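Local coordinates for uncharacterized TetR family protein (Streptomyces coelicolor A3, PDB 3IUV) that is of unknown function but, as a TetR-family member, probably binds DNA and regulates transcription as a dimer, at residues A171-V174 with L175-I179; P9-R12 with Q13-I16; R139-P142 with T143-R146. All coordinates share one frame; numbering follows the deposited sequence.

Contact 1 (A171-V174 with L175-I179); sequences AREV and LTRLI
The carbonyl oxygen Arg172 O is gripped twice by a single residue one helical turn on, a compact example of a hydroxyl folding back onto its own helix. Thr176 N gives the ordinary helical bond to Arg172 O at 3.0 Å, and Thr176 OG1 donates to the same oxygen at 2.9 Å, the two donors arriving from opposite faces of the carbonyl plane. The hydroxyl stands well above that plane, 40° out of it, a position it reaches because OG1 lies anti to the carbonyl carbon of its own residue (chi1 -63°). Alongside, pointing the same way as the threonine, the bent chain of Arg172 brings NH2 to Thr176 OG1 in a weak bond of 3.3 Å; the hydroxyl is also hydrogen-bonded to Ser87 OG of helix 86-98. These residues belong to helix 168-178, the last helix of the C-terminal domain, which in TetR relatives binds ligand and dimerises. One residue further along, Glu173 and Arg177 form an i to i+4 salt bridge: Glu173 OE1 meets Arg177 NE at 3.1 Å through its anti lone pair, at the edge of the guanidinium. The planes stand 86° apart, and OE1 alone of the two oxygens meets NE and, weakly, NH2 of Arg177. The third guanidinium nitrogen, Arg177 NH1, bonds Thr144 OG1 of the second subunit. On the buried side Ala171 CB lies 4.3 Å from Leu175 CD1, and Leu175 packs on Leu148 and Val151 of helix 142-161 and on Leu90.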
loop_
_atom_site.group_PDB
_atom_site.type_symbol
_atom_site.label_atom_id
_atom_site.label_comp_id
_atom_site.label_asym_id
_atom_site.label_seq_id
_atom_site.Cartn_x
_atom_site.Cartn_y
_atom_site.Cartn_z
ATOM N N ALA A 171 -5.437 -12.495 12.236
ATOM C CA ALA A 171 -6.278 -11.997 11.163
ATOM C C ALA A 171 -7.688 -12.511 11.428
ATOM O O ALA A 171 -8.663 -11.757 11.351
ATOM C CB ALA A 171 -5.747 -12.450 9.812
ATOM N N ARG A 172 -7.770 -13.787 11.798
ATOM C CA ARG A 172 -9.046 -14.423 12.072
ATOM C C ARG A 172 -9.836 -13.598 13.063
ATOM O O ARG A 172 -10.984 -13.235 12.818
ATOM C CB ARG A 172 -8.833 -15.830 12.623
ATOM C CG ARG A 172 -9.625 -16.883 11.880
ATOM C CD ARG A 172 -10.488 -17.678 12.819
ATOM N NE ARG A 172 -11.272 -16.795 13.673
ATOM C CZ ARG A 172 -11.849 -17.175 14.806
ATOM N NH1 ARG A 172 -11.732 -18.431 15.227
ATOM N NH2 ARG A 172 -12.537 -16.298 15.522
ATOM N N GLU A 173 -9.203 -13.306 14.188
ATOM C CA GLU A 173 -9.790 -12.428 15.184
ATOM C C GLU A 173 -10.267 -11.078 14.607
ATOM O O GLU A 173 -11.385 -10.644 14.869
ATOM C CB GLU A 173 -8.788 -12.195 16.310
ATOM C CG GLU A 173 -9.264 -11.232 17.385
ATOM C CD GLU A 173 -10.432 -11.766 18.165
ATOM O OE1 GLU A 173 -11.292 -10.958 18.589
ATOM O OE2 GLU A 173 -10.499 -13.000 18.341
ATOM N N VAL A 174 -9.425 -10.430 13.810
ATOM C CA VAL A 174 -9.705 -9.072 13.324
ATOM C C VAL A 174 -10.897 -9.100 12.403
ATOM O O VAL A 174 -11.848 -8.323 12.542
ATOM C CB VAL A 174 -8.526 -8.506 12.505
ATOM C CG1 VAL A 174 -8.893 -7.192 11.897
ATOM C CG2 VAL A 174 -7.267 -8.347 13.357
ATOM N N LEU A 175 -10.810 -10.010 11.444
ATOM C CA LEU A 175 -11.860 -10.240 10.475
ATOM C C LEU A 175 -13.214 -10.516 11.139
ATOM O O LEU A 175 -14.237 -9.912 10.773
ATOM C CB LEU A 175 -11.442 -11.366 9.525
ATOM C CG LEU A 175 -10.163 -11.043 8.715
ATOM C CD1 LEU A 175 -9.597 -12.256 7.978
ATOM C CD2 LEU A 175 -10.402 -9.933 7.734
ATOM N N THR A 176 -13.222 -11.395 12.136
ATOM C CA THR A 176 -14.455 -11.717 12.871
ATOM C C THR A 176 -15.161 -10.479 13.431
ATOM O O THR A 176 -16.396 -10.424 13.480
ATOM C CB THR A 176 -14.182 -12.695 14.035
ATOM O OG1 THR A 176 -13.698 -13.943 13.519
ATOM C CG2 THR A 176 -15.456 -12.937 14.846
ATOM N N ARG A 177 -14.380 -9.484 13.850
ATOM C CA ARG A 177 -14.962 -8.267 14.417
ATOM C C ARG A 177 -15.705 -7.404 13.411
ATOM O O ARG A 177 -16.564 -6.607 13.775
ATOM C CB ARG A 177 -13.878 -7.437 15.070
ATOM C CG ARG A 177 -13.293 -8.093 16.289
ATOM C CD ARG A 177 -12.085 -7.322 16.723
ATOM N NE ARG A 177 -11.378 -7.976 17.813
ATOM C CZ ARG A 177 -10.669 -7.330 18.739
ATOM N NH1 ARG A 177 -10.574 -6.001 18.704
ATOM N NH2 ARG A 177 -10.052 -8.017 19.698
ATOM N N LEU A 178 -15.345 -7.543 12.148
ATOM C CA LEU A 178 -15.968 -6.760 11.108
ATOM C C LEU A 178 -17.208 -7.485 10.643
ATOM O O LEU A 178 -18.033 -6.930 9.934
ATOM C CB LEU A 178 -15.002 -6.594 9.945
ATOM C CG LEU A 178 -13.660 -6.038 10.412
ATOM C CD1 LEU A 178 -12.567 -6.344 9.400
ATOM C CD2 LEU A 178 -13.790 -4.547 10.667
ATOM N N ILE A 179 -17.334 -8.739 11.049
ATOM C CA ILE A 179 -18.470 -9.536 10.648
ATOM C C ILE A 179 -19.516 -9.487 11.770
ATOM O O ILE A 179 -19.217 -9.783 12.933
ATOM C CB ILE A 179 -17.998 -10.965 10.264
ATOM C CG1 ILE A 179 -17.019 -10.880 9.088
ATOM C CG2 ILE A 179 -19.164 -11.888 9.913
ATOM C CD1 ILE A 179 -16.389 -12.196 8.714
#

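Contact 2 (P9-R12 with Q13-I16); sequences PERR and QRII
Residues 9-16 open helix 11-24 with successive i to i+4 backbone bonds: Arg14 N to Glu10 O is weak at 3.5 Å, Ile15 N to Arg11 O measures 3.3 Å, and Ile16 N to Arg12 O 3.0 Å. Glu10 occupies the N-cap position, its side chain lying near Gln13, with OE1 3.9 Å from Gln13 CB. Arg12 and Ile16 cross at a slant, Ile16 CD1 lying over one face of the guanidinium, near its rim and 3.7 Å from Arg12 NH1. This is the first helix of the TetR DNA-binding headpiece, and its buried side, Ile15 and Ile16, rests on Phe51, the last residue of the predicted helix-turn-helix motif, with Ile16 also on Ala60 of helix 54-73. Two like charges meet on another flank: Arg11 NH2 sits above one face of the Arg14 guanidinium, the two planes 88° apart, although so close an approach of two donors is doubtful at this resolution. Arg14 has an anchor of its own in NH2, which bonds the carbonyl of Ala40. Gln13, with CG anti to its backbone nitrogen (chi1 -172°) and its chain bent beyond, sends NE2 to Gln64 and Asp17.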
loop_
_atom_site.group_PDB
_atom_site.type_symbol
_atom_site.label_atom_id
_atom_site.label_comp_id
_atom_site.label_asym_id
_atom_site.label_seq_id
_atom_site.Cartn_x
_atom_site.Cartn_y
_atom_site.Cartn_z
ATOM N N PRO A 9 0.678 -18.212 -23.735
ATOM C CA PRO A 9 1.335 -19.087 -24.712
ATOM C C PRO A 9 2.525 -19.826 -24.096
ATOM O O PRO A 9 2.318 -20.793 -23.364
ATOM C CB PRO A 9 1.787 -18.101 -25.788
ATOM C CG PRO A 9 0.700 -17.058 -25.778
ATOM C CD PRO A 9 0.140 -16.993 -24.362
ATOM N N GLU A 10 3.742 -19.387 -24.406
ATOM C CA GLU A 10 4.950 -19.827 -23.700
ATOM C C GLU A 10 6.113 -18.963 -24.129
ATOM O O GLU A 10 7.117 -18.835 -23.427
ATOM C CB GLU A 10 5.256 -21.312 -23.910
ATOM C CG GLU A 10 5.055 -22.155 -22.653
ATOM C CD GLU A 10 6.153 -21.948 -21.616
ATOM O OE1 GLU A 10 5.952 -21.148 -20.675
ATOM O OE2 GLU A 10 7.219 -22.585 -21.749
ATOM N N ARG A 11 5.967 -18.370 -25.303
ATOM C CA ARG A 11 6.841 -17.292 -25.678
ATOM C C ARG A 11 6.499 -16.108 -24.784
ATOM O O ARG A 11 7.356 -15.594 -24.069
ATOM C CB ARG A 11 6.630 -16.922 -27.137
ATOM C CG ARG A 11 6.721 -15.428 -27.383
ATOM C CD ARG A 11 8.148 -14.931 -27.495
ATOM N NE ARG A 11 9.100 -15.797 -26.812
ATOM C CZ ARG A 11 10.046 -16.497 -27.428
ATOM N NH1 ARG A 11 10.190 -16.430 -28.748
ATOM N NH2 ARG A 11 10.866 -17.252 -26.719
ATOM N N ARG A 12 5.229 -15.704 -24.807
ATOM C CA ARG A 12 4.800 -14.480 -24.130
ATOM C C ARG A 12 4.768 -14.619 -22.603
ATOM O O ARG A 12 4.858 -13.635 -21.865
ATOM C CB ARG A 12 3.450 -13.995 -24.683
ATOM C CG ARG A 12 2.212 -14.426 -23.913
ATOM C CD ARG A 12 1.043 -13.429 -24.116
ATOM N NE ARG A 12 0.221 -13.307 -22.901
ATOM C CZ ARG A 12 -0.444 -12.212 -22.527
ATOM N NH1 ARG A 12 -1.154 -12.215 -21.407
ATOM N NH2 ARG A 12 -0.405 -11.113 -23.265
ATOM N N GLN A 13 4.646 -15.853 -22.135
ATOM C CA GLN A 13 4.690 -16.125 -20.720
ATOM C C GLN A 13 6.098 -15.893 -20.189
ATOM O O GLN A 13 6.298 -15.221 -19.161
ATOM C CB GLN A 13 4.292 -17.575 -20.473
ATOM C CG GLN A 13 4.113 -17.915 -19.003
ATOM C CD GLN A 13 3.045 -17.067 -18.356
ATOM O OE1 GLN A 13 1.978 -16.827 -18.939
ATOM N NE2 GLN A 13 3.324 -16.598 -17.147
ATOM N N ARG A 14 7.072 -16.474 -20.885
ATOM C CA ARG A 14 8.465 -16.328 -20.505
ATOM C C ARG A 14 8.739 -14.864 -20.346
ATOM O O ARG A 14 9.418 -14.448 -19.405
ATOM C CB ARG A 14 9.383 -16.889 -21.583
ATOM C CG ARG A 14 9.530 -18.394 -21.563
ATOM C CD ARG A 14 10.383 -18.838 -22.729
ATOM N NE ARG A 14 11.515 -17.937 -22.931
ATOM C CZ ARG A 14 12.405 -18.072 -23.909
ATOM N NH1 ARG A 14 12.287 -19.072 -24.767
ATOM N NH2 ARG A 14 13.410 -17.211 -24.034
ATOM N N ILE A 15 8.195 -14.084 -21.279
ATOM C CA ILE A 15 8.366 -12.634 -21.263
ATOM C C ILE A 15 7.772 -11.997 -19.990
ATOM O O ILE A 15 8.488 -11.338 -19.226
ATOM C CB ILE A 15 7.827 -11.975 -22.567
ATOM C CG1 ILE A 15 8.770 -12.287 -23.747
ATOM C CG2 ILE A 15 7.608 -10.451 -22.388
ATOM C CD1 ILE A 15 8.325 -11.743 -25.080
ATOM N N ILE A 16 6.480 -12.216 -19.757
ATOM C CA ILE A 16 5.799 -11.679 -18.582
ATOM C C ILE A 16 6.495 -12.070 -17.285
ATOM O O ILE A 16 6.678 -11.245 -16.379
ATOM C CB ILE A 16 4.366 -12.174 -18.531
ATOM C CG1 ILE A 16 3.589 -11.581 -19.709
ATOM C CG2 ILE A 16 3.733 -11.808 -17.201
ATOM C CD1 ILE A 16 2.183 -12.101 -19.834
#

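Contact 3 (R139-P142 with T143-R146)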
loop_
_atom_site.group_PDB
_atom_site.type_symbol
_atom_site.label_atom_id
_atom_site.label_comp_id
_atom_site.label_asym_id
_atom_site.label_seq_id
_atom_site.Cartn_x
_atom_site.Cartn_y
_atom_site.Cartn_z
ATOM N N ARG A 139 -22.047 -12.424 0.009
ATOM C CA ARG A 139 -22.050 -13.300 1.178
ATOM C C ARG A 139 -22.279 -12.598 2.511
ATOM O O ARG A 139 -22.452 -13.256 3.538
ATOM C CB ARG A 139 -20.783 -14.151 1.269
ATOM C CG ARG A 139 -20.990 -15.358 2.168
ATOM C CD ARG A 139 -19.996 -15.341 3.274
ATOM N NE ARG A 139 -20.546 -15.763 4.563
ATOM C CZ ARG A 139 -20.176 -16.878 5.176
ATOM N NH1 ARG A 139 -19.281 -17.666 4.587
ATOM N NH2 ARG A 139 -20.690 -17.207 6.359
ATOM N N THR A 140 -22.262 -11.270 2.500
ATOM C CA THR A 140 -22.558 -10.493 3.703
ATOM C C THR A 140 -23.422 -9.301 3.335
ATOM O O THR A 140 -24.578 -9.460 2.944
ATOM C CB THR A 140 -21.270 -10.019 4.451
ATOM O OG1 THR A 140 -20.522 -9.090 3.645
ATOM C CG2 THR A 140 -20.381 -11.241 4.884
ATOM N N ASP A 141 -22.850 -8.110 3.452
ATOM C CA ASP A 141 -23.510 -6.883 3.031
ATOM C C ASP A 141 -22.414 -5.986 2.486
ATOM O O ASP A 141 -21.234 -6.246 2.724
ATOM C CB ASP A 141 -24.209 -6.209 4.213
ATOM C CG ASP A 141 -23.232 -5.610 5.190
ATOM O OD1 ASP A 141 -22.783 -4.454 4.978
ATOM O OD2 ASP A 141 -22.919 -6.302 6.171
ATOM N N PRO A 142 -22.796 -4.916 1.773
ATOM C CA PRO A 142 -21.801 -4.095 1.083
ATOM C C PRO A 142 -20.808 -3.505 2.082
ATOM O O PRO A 142 -19.590 -3.536 1.867
ATOM C CB PRO A 142 -22.642 -2.976 0.440
ATOM C CG PRO A 142 -24.052 -3.438 0.506
ATOM C CD PRO A 142 -24.140 -4.312 1.709
ATOM N N THR A 143 -21.330 -2.975 3.178
ATOM C CA THR A 143 -20.481 -2.276 4.124
ATOM C C THR A 143 -19.348 -3.194 4.607
ATOM O O THR A 143 -18.152 -2.913 4.367
ATOM C CB THR A 143 -21.304 -1.714 5.280
ATOM O OG1 THR A 143 -21.880 -0.458 4.885
ATOM C CG2 THR A 143 -20.420 -1.496 6.476
ATOM N N THR A 144 -19.744 -4.299 5.245
ATOM C CA THR A 144 -18.836 -5.353 5.680
ATOM C C THR A 144 -17.800 -5.740 4.640
ATOM O O THR A 144 -16.617 -5.880 4.951
ATOM C CB THR A 144 -19.612 -6.608 6.031
ATOM O OG1 THR A 144 -20.646 -6.250 6.946
ATOM C CG2 THR A 144 -18.679 -7.699 6.658
ATOM N N ALA A 145 -18.255 -5.928 3.408
ATOM C CA ALA A 145 -17.367 -6.317 2.330
ATOM C C ALA A 145 -16.254 -5.277 2.086
ATOM O O ALA A 145 -15.102 -5.645 1.919
ATOM C CB ALA A 145 -18.169 -6.570 1.063
ATOM N N ARG A 146 -16.601 -3.993 2.049
ATOM C CA ARG A 146 -15.608 -2.944 1.888
ATOM C C ARG A 146 -14.653 -2.985 3.087
ATOM O O ARG A 146 -13.440 -2.863 2.962
ATOM C CB ARG A 146 -16.295 -1.583 1.804
ATOM C CG ARG A 146 -16.980 -1.343 0.476
ATOM C CD ARG A 146 -18.126 -0.366 0.621
ATOM N NE ARG A 146 -17.657 1.007 0.829
ATOM C CZ ARG A 146 -18.394 1.995 1.338
ATOM N NH1 ARG A 146 -19.649 1.772 1.710
ATOM N NH2 ARG A 146 -17.875 3.212 1.485
#
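Asp141 and Thr144 cross at about a right angle, the carboxylate of the first lying over the start of the helix that the second belongs to. This is a helix N-cap: Asp141 immediately precedes helix 142-161, and its OD1 accepts from Thr144 N at 3.1 Å, the amide reaching OD1 from above the carboxylate plane, 44° out of it. The folding-back is set by chi1 of 71°, which places CG between the backbone nitrogen and the carbonyl carbon and brings the end of the side chain close to Thr144. The cap rests on that amide bond. The other oxygen, OD2, probably adds a second grip on the Thr144 hydroxyl, but OG1 to OD2 is modelled at 2.4 Å, a doubtful length at this resolution. The negative charge of the carboxylate would be expected to interact favourably with the helix dipole. Thr143, next to the cap, packs on Arg177 of the second subunit, which places this helix start at the dimer interface. Thr140 approaches Thr144 obliquely from the loop, its OG1 3.6 Å from Thr144 CB; the hydrogen bond of that hydroxyl goes to Leu136 O, in the last turn of helix 121-139. Pro142 is the first residue of the new helix, a place where the lack of an amide hydrogen costs no helical bond. The guanidinium of Arg146 makes a cation-pi contact with Tyr170 of the second subunit. Backbone bonding begins at once, with Ala145 N on Asp141 O and Arg146 N reaching Pro142 O at 3.0 Å.

Contacts 1 and 3 are neighbours at one end of the chain, their centres 13 Å apart, on helices 168-178 and 142-161 that follow each other in sequence. They touch where Leu178 O lies 3.4 Å from Thr144 CG2, and both face the second subunit, so that residues of contact 1 in one chain meet residues of contact 3 in the other across the dimer interface. Contact 2 lies across the chain's centre, about 40 Å from contact 1 and 37 Å from contact 3 between centres, with nearest atoms about 28 Å away in each case. The distance separates the presumed DNA-binding headpiece from the dimerising end, the familiar division of labour in TetR regulators.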